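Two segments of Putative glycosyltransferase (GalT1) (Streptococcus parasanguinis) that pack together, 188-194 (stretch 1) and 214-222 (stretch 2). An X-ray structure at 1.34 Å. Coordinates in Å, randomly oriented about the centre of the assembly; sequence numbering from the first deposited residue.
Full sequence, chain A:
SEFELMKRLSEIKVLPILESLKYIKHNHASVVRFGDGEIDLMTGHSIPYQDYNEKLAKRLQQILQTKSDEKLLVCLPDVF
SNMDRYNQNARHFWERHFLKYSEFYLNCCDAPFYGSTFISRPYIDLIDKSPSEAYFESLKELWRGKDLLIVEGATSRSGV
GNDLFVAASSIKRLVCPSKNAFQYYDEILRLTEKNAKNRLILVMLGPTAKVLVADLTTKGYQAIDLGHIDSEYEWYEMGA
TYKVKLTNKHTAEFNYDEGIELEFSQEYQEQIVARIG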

# COMPACT_ATOMS: atom_id res chain seq x y z
N ILE A 188 17.73 0.66 -4.47
CA ILE A 188 16.54 1.45 -4.22
C ILE A 188 16.66 2.18 -2.88
O ILE A 188 16.38 3.38 -2.81
CB ILE A 188 15.27 0.58 -4.24
CG1 ILE A 188 15.07 -0.00 -5.65
CG2 ILE A 188 14.07 1.41 -3.81
CD1 ILE A 188 14.06 -1.15 -5.72
N LEU A 189 17.08 1.47 -1.84
CA LEU A 189 17.24 2.10 -0.54
C LEU A 189 18.28 3.22 -0.60
O LEU A 189 18.05 4.31 -0.09
CB LEU A 189 17.65 1.08 0.52
CG LEU A 189 17.88 1.65 1.93
CD1 LEU A 189 16.62 2.35 2.45
CD2 LEU A 189 18.34 0.56 2.89
N ARG A 190 19.41 2.94 -1.23
CA ARG A 190 20.51 3.89 -1.33
C ARG A 190 20.08 5.19 -2.03
O ARG A 190 20.33 6.28 -1.54
CB ARG A 190 21.69 3.25 -2.05
CG ARG A 190 22.94 4.12 -2.11
CD ARG A 190 24.14 3.35 -2.68
NE ARG A 190 23.93 2.92 -4.06
CZ ARG A 190 23.74 1.65 -4.42
NH1 ARG A 190 23.75 0.69 -3.51
NH2 ARG A 190 23.56 1.35 -5.70
N LEU A 191 19.40 5.06 -3.17
CA LEU A 191 18.99 6.24 -3.94
C LEU A 191 17.81 6.96 -3.29
O LEU A 191 17.68 8.18 -3.40
CB LEU A 191 18.67 5.87 -5.39
CG LEU A 191 19.86 5.33 -6.20
CD1 LEU A 191 19.53 5.25 -7.68
CD2 LEU A 191 21.12 6.17 -5.98
N THR A 192 16.95 6.22 -2.61
CA THR A 192 15.85 6.86 -1.88
C THR A 192 16.41 7.78 -0.79
O THR A 192 16.02 8.94 -0.70
CB THR A 192 14.88 5.83 -1.27
OG1 THR A 192 14.32 5.03 -2.32
CG2 THR A 192 13.74 6.53 -0.54
N GLU A 193 17.36 7.27 -0.00
CA GLU A 193 18.00 8.07 1.03
C GLU A 193 18.64 9.33 0.46
O GLU A 193 18.51 10.42 1.02
CB GLU A 193 19.10 7.26 1.73
CG GLU A 193 18.63 6.06 2.52
CD GLU A 193 19.79 5.28 3.10
OE1 GLU A 193 20.80 5.91 3.49
OE2 GLU A 193 19.71 4.04 3.16
N LYS A 194 19.35 9.18 -0.65
CA LYS A 194 20.06 10.29 -1.28
C LYS A 194 19.11 11.40 -1.71
O LYS A 194 19.50 12.57 -1.77
CB LYS A 194 20.83 9.80 -2.51
CG LYS A 194 22.12 9.06 -2.20
CD LYS A 194 22.66 8.42 -3.46
CE LYS A 194 24.07 7.94 -3.26
NZ LYS A 194 24.98 9.10 -3.06
N ALA A 214 10.27 0.33 6.32
CA ALA A 214 10.87 -0.08 7.59
C ALA A 214 12.28 0.48 7.73
O ALA A 214 12.63 1.06 8.76
CB ALA A 214 10.87 -1.59 7.72
N ASP A 215 13.10 0.33 6.69
CA ASP A 215 14.49 0.78 6.76
C ASP A 215 14.62 2.31 6.77
O ASP A 215 15.48 2.86 7.45
CB ASP A 215 15.32 0.18 5.62
CG ASP A 215 15.58 -1.31 5.79
OD1 ASP A 215 15.35 -1.85 6.90
OD2 ASP A 215 16.04 -1.94 4.81
N LEU A 216 13.77 2.99 6.00
CA LEU A 216 13.75 4.46 5.97
C LEU A 216 13.35 5.01 7.34
O LEU A 216 13.88 6.03 7.79
CB LEU A 216 12.75 4.95 4.92
CG LEU A 216 13.12 5.60 3.58
CD1 LEU A 216 14.59 5.48 3.20
CD2 LEU A 216 12.20 5.07 2.48
N THR A 217 12.41 4.33 7.99
CA THR A 217 11.92 4.72 9.31
C THR A 217 13.00 4.59 10.37
O THR A 217 13.12 5.42 11.27
CB THR A 217 10.69 3.88 9.71
OG1 THR A 217 9.65 4.07 8.74
CG2 THR A 217 10.17 4.26 11.09
N THR A 218 13.81 3.53 10.25
CA THR A 218 14.92 3.31 11.17
C THR A 218 15.97 4.41 11.01
O THR A 218 16.71 4.73 11.95
CB THR A 218 15.56 1.93 10.93
OG1 THR A 218 14.60 0.91 11.22
CG2 THR A 218 16.78 1.74 11.82
N LYS A 219 16.02 5.00 9.82
CA LYS A 219 16.94 6.10 9.52
C LYS A 219 16.28 7.46 9.77
O LYS A 219 16.85 8.50 9.44
CB LYS A 219 17.44 6.01 8.08
CG LYS A 219 18.18 4.71 7.75
CD LYS A 219 18.66 4.70 6.30
CE LYS A 219 20.13 4.31 6.20
NZ LYS A 219 20.35 2.84 6.22
N GLY A 220 15.09 7.43 10.35
CA GLY A 220 14.42 8.64 10.81
C GLY A 220 13.50 9.35 9.83
O GLY A 220 13.02 10.45 10.11
N TYR A 221 13.23 8.73 8.69
CA TYR A 221 12.36 9.33 7.69
C TYR A 221 10.90 8.93 7.89
O TYR A 221 10.61 7.83 8.36
CB TYR A 221 12.79 8.91 6.28
CG TYR A 221 14.14 9.42 5.86
CD1 TYR A 221 14.30 10.72 5.39
CD2 TYR A 221 15.27 8.61 5.95
CE1 TYR A 221 15.54 11.19 5.01
CE2 TYR A 221 16.51 9.08 5.57
CZ TYR A 221 16.64 10.37 5.10
OH TYR A 221 17.88 10.84 4.72
N GLN A 222 9.99 9.83 7.53
CA GLN A 222 8.59 9.45 7.39
C GLN A 222 8.35 8.95 5.97
O GLN A 222 8.53 9.69 4.99
CB GLN A 222 7.65 10.61 7.71
CG GLN A 222 6.18 10.18 7.69
CD GLN A 222 5.20 11.33 7.86
OE1 GLN A 222 5.56 12.50 7.81
NE2 GLN A 222 3.93 10.98 8.06

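Helices that pass at some distance from one another are commonly joined by their side chains, and this pair from a putative glycosyltransferase illustrates the point. Residues 188-194 are helical throughout; the second stretch is helical from 214 to 218 and then leaves that conformation at Lys219. The axes cross at -43° and come no nearer than 11.0 Å; no hydrogen bond links the two stretches.

Glu193 gives up the most surface, and it does so by working along its length. Its CA-to-CB bond points sideways, yet with chi1 m and chi2 t its end comes nearer to the second stretch. Glu193 CG lies 4.1 Å from Leu216 CD1, while Glu193 OE2 forms a salt bridge with Lys219 NZ at 3.3 Å, joining opposite charges, with Lys219 exposed.

Leu189, one helical turn earlier, points toward the partner and supplies the apolar counterpart: Leu189 CD1 meets Leu216 CD1 at 3.8 Å. Leu216, buried, starts out sideways and reaches in with its end, its chi angles lying between the usual wells. The other methyl, Leu216 CD2, sits 3.7 Å from Thr192 CG2. The hydroxyl of Thr192 is meanwhile occupied within its own helix, Thr192 OG1 donating to Ile188 O at 2.7 Å.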